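Long-range contact in CT009 (PDB 4GQM), which is of unknown function but contains a helix-turn-helix domain, consistent with DNA binding, and crystallises as a dimer with swapped sub-domains: residues E16-Q21 with E44-G49. Numbering follows the deposited sequence. Where two conformers were deposited one is given.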
# COMPACT_ATOMS: atom_id res chain seq x y z
N GLU A 16 1.29 16.82 11.65
CA GLU A 16 0.62 17.95 12.28
C GLU A 16 0.05 18.93 11.26
O GLU A 16 -0.97 19.54 11.52
CB GLU A 16 1.61 18.64 13.21
CG GLU A 16 1.81 17.87 14.52
CD GLU A 16 0.51 17.74 15.32
OE1 GLU A 16 -0.21 18.76 15.41
OE2 GLU A 16 0.23 16.64 15.85
N VAL A 17 0.69 19.06 10.11
CA VAL A 17 0.11 19.90 9.03
C VAL A 17 -1.25 19.30 8.62
O VAL A 17 -2.26 20.00 8.51
CB VAL A 17 1.04 20.00 7.81
CG1 VAL A 17 0.32 20.67 6.65
CG2 VAL A 17 2.30 20.78 8.14
N PHE A 18 -1.28 17.99 8.37
CA PHE A 18 -2.53 17.31 8.02
C PHE A 18 -3.57 17.48 9.11
O PHE A 18 -4.70 17.87 8.85
CB PHE A 18 -2.28 15.83 7.72
CG PHE A 18 -1.66 15.56 6.39
CD1 PHE A 18 -2.43 15.61 5.24
CD2 PHE A 18 -0.36 15.14 6.26
CE1 PHE A 18 -1.88 15.31 4.03
CE2 PHE A 18 0.18 14.85 5.00
CZ PHE A 18 -0.57 14.95 3.91
N ARG A 19 -3.19 17.18 10.35
CA ARG A 19 -4.14 17.24 11.45
C ARG A 19 -4.70 18.66 11.60
O ARG A 19 -5.90 18.85 11.79
CB ARG A 19 -3.50 16.78 12.74
CG ARG A 19 -4.42 16.76 13.96
CD ARG A 19 -3.53 16.57 15.25
NE ARG A 19 -3.24 15.20 15.63
CZ ARG A 19 -2.13 14.49 15.39
NH1 ARG A 19 -1.07 14.96 14.71
NH2 ARG A 19 -2.08 13.25 15.87
N SER A 20 -3.84 19.67 11.54
CA SER A 20 -4.27 21.06 11.68
C SER A 20 -5.30 21.43 10.63
O SER A 20 -6.31 22.08 10.92
CB SER A 20 -3.08 22.00 11.54
OG SER A 20 -2.23 21.88 12.66
N GLN A 21 -5.04 21.04 9.39
CA GLN A 21 -5.95 21.37 8.30
C GLN A 21 -7.28 20.63 8.43
O GLN A 21 -8.35 21.20 8.19
CB GLN A 21 -5.29 21.10 6.95
CG GLN A 21 -4.14 22.05 6.64
CD GLN A 21 -4.60 23.48 6.59
OE1 GLN A 21 -5.45 23.81 5.78
NE2 GLN A 21 -4.05 24.33 7.47
N GLU A 44 -4.38 7.63 10.29
CA GLU A 44 -3.86 7.73 11.62
C GLU A 44 -2.34 7.74 11.58
O GLU A 44 -1.70 8.51 12.30
CB GLU A 44 -4.35 6.58 12.51
CG GLU A 44 -5.82 6.65 12.83
CD GLU A 44 -6.36 5.44 13.55
OE1 GLU A 44 -5.67 4.40 13.60
OE2 GLU A 44 -7.49 5.50 14.06
N ALA A 45 -1.75 6.86 10.78
CA ALA A 45 -0.30 6.75 10.71
C ALA A 45 0.32 8.02 10.11
O ALA A 45 1.41 8.44 10.52
CB ALA A 45 0.09 5.52 9.89
N ILE A 46 -0.34 8.60 9.11
CA ILE A 46 0.10 9.87 8.55
C ILE A 46 0.09 10.95 9.64
O ILE A 46 1.09 11.66 9.84
CB ILE A 46 -0.77 10.30 7.37
CG1 ILE A 46 -0.53 9.38 6.18
CG2 ILE A 46 -0.51 11.77 7.00
CD1 ILE A 46 -1.55 9.55 5.09
N GLU A 47 -1.02 11.09 10.36
CA GLU A 47 -1.09 12.17 11.35
C GLU A 47 -0.12 11.96 12.49
O GLU A 47 0.39 12.94 13.05
CB GLU A 47 -2.52 12.39 11.83
CG GLU A 47 -3.41 12.97 10.76
CD GLU A 47 -4.71 13.54 11.26
OE1 GLU A 47 -5.01 13.41 12.47
OE2 GLU A 47 -5.42 14.17 10.44
N ALA A 48 0.17 10.71 12.84
CA ALA A 48 1.11 10.40 13.91
C ALA A 48 2.55 10.46 13.45
O ALA A 48 3.46 10.38 14.26
CB ALA A 48 0.83 9.00 14.43
N GLY A 49 2.77 10.54 12.15
CA GLY A 49 4.13 10.53 11.61
C GLY A 49 4.86 9.24 11.87
O GLY A 49 6.06 9.23 12.15
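Arg-19 and Glu-47, a pair of opposite charge, meet across two helices without a salt bridge between them. The hydrogen bond here uses the backbone: Arg-19 NH1 donates to Glu-47 O at 3.0 Å, in the last turn of helix 40-48. It is bent, with an N-H...O angle of 136°, and the nitrogen stands above the carbonyl plane. Arg-19 CG lies anti to its backbone N (chi1 -178°), and the chain bends at chi3. One face of the guanidinium has Glu-47 CB 3.9 Å above its plane, offset toward the rim. Glu-16 OE2 lies beside the same NH1, one helical turn back, in a modelled contact too short to be taken at face value.

The carboxylate of Glu-47 instead lies against the root of Arg-19, its OE2 3.5 Å from Arg-19 CA and its OE1 beside CB and CG. OE1 is 4.0 Å from Arg-19 NE but well out of the guanidinium plane, a proximity of charges alone. OE2 is hydrogen-bonded to Tyr-67 OH of the second subunit and forms a salt bridge with Arg-22 NE.

Both segments lie within the helix-turn-helix domain, on helices 2-24 and 40-48, and approach here to 8.4 Å between segment axes, at 112°. In this sub-domain-swapped dimer the second subunit packs against the junction, its Tyr-67 stacking with the Phe-18 ring and its Phe-63 lying on Ile-46.

Apolar packing comes from Phe-18 and Ile-46, both buried. Ile-46 CG2 approaches the ring obliquely, 3.5 Å from Phe-18 CD2 and slightly farther from CE2. Leu-54 of the same chain also packs against Ile-46.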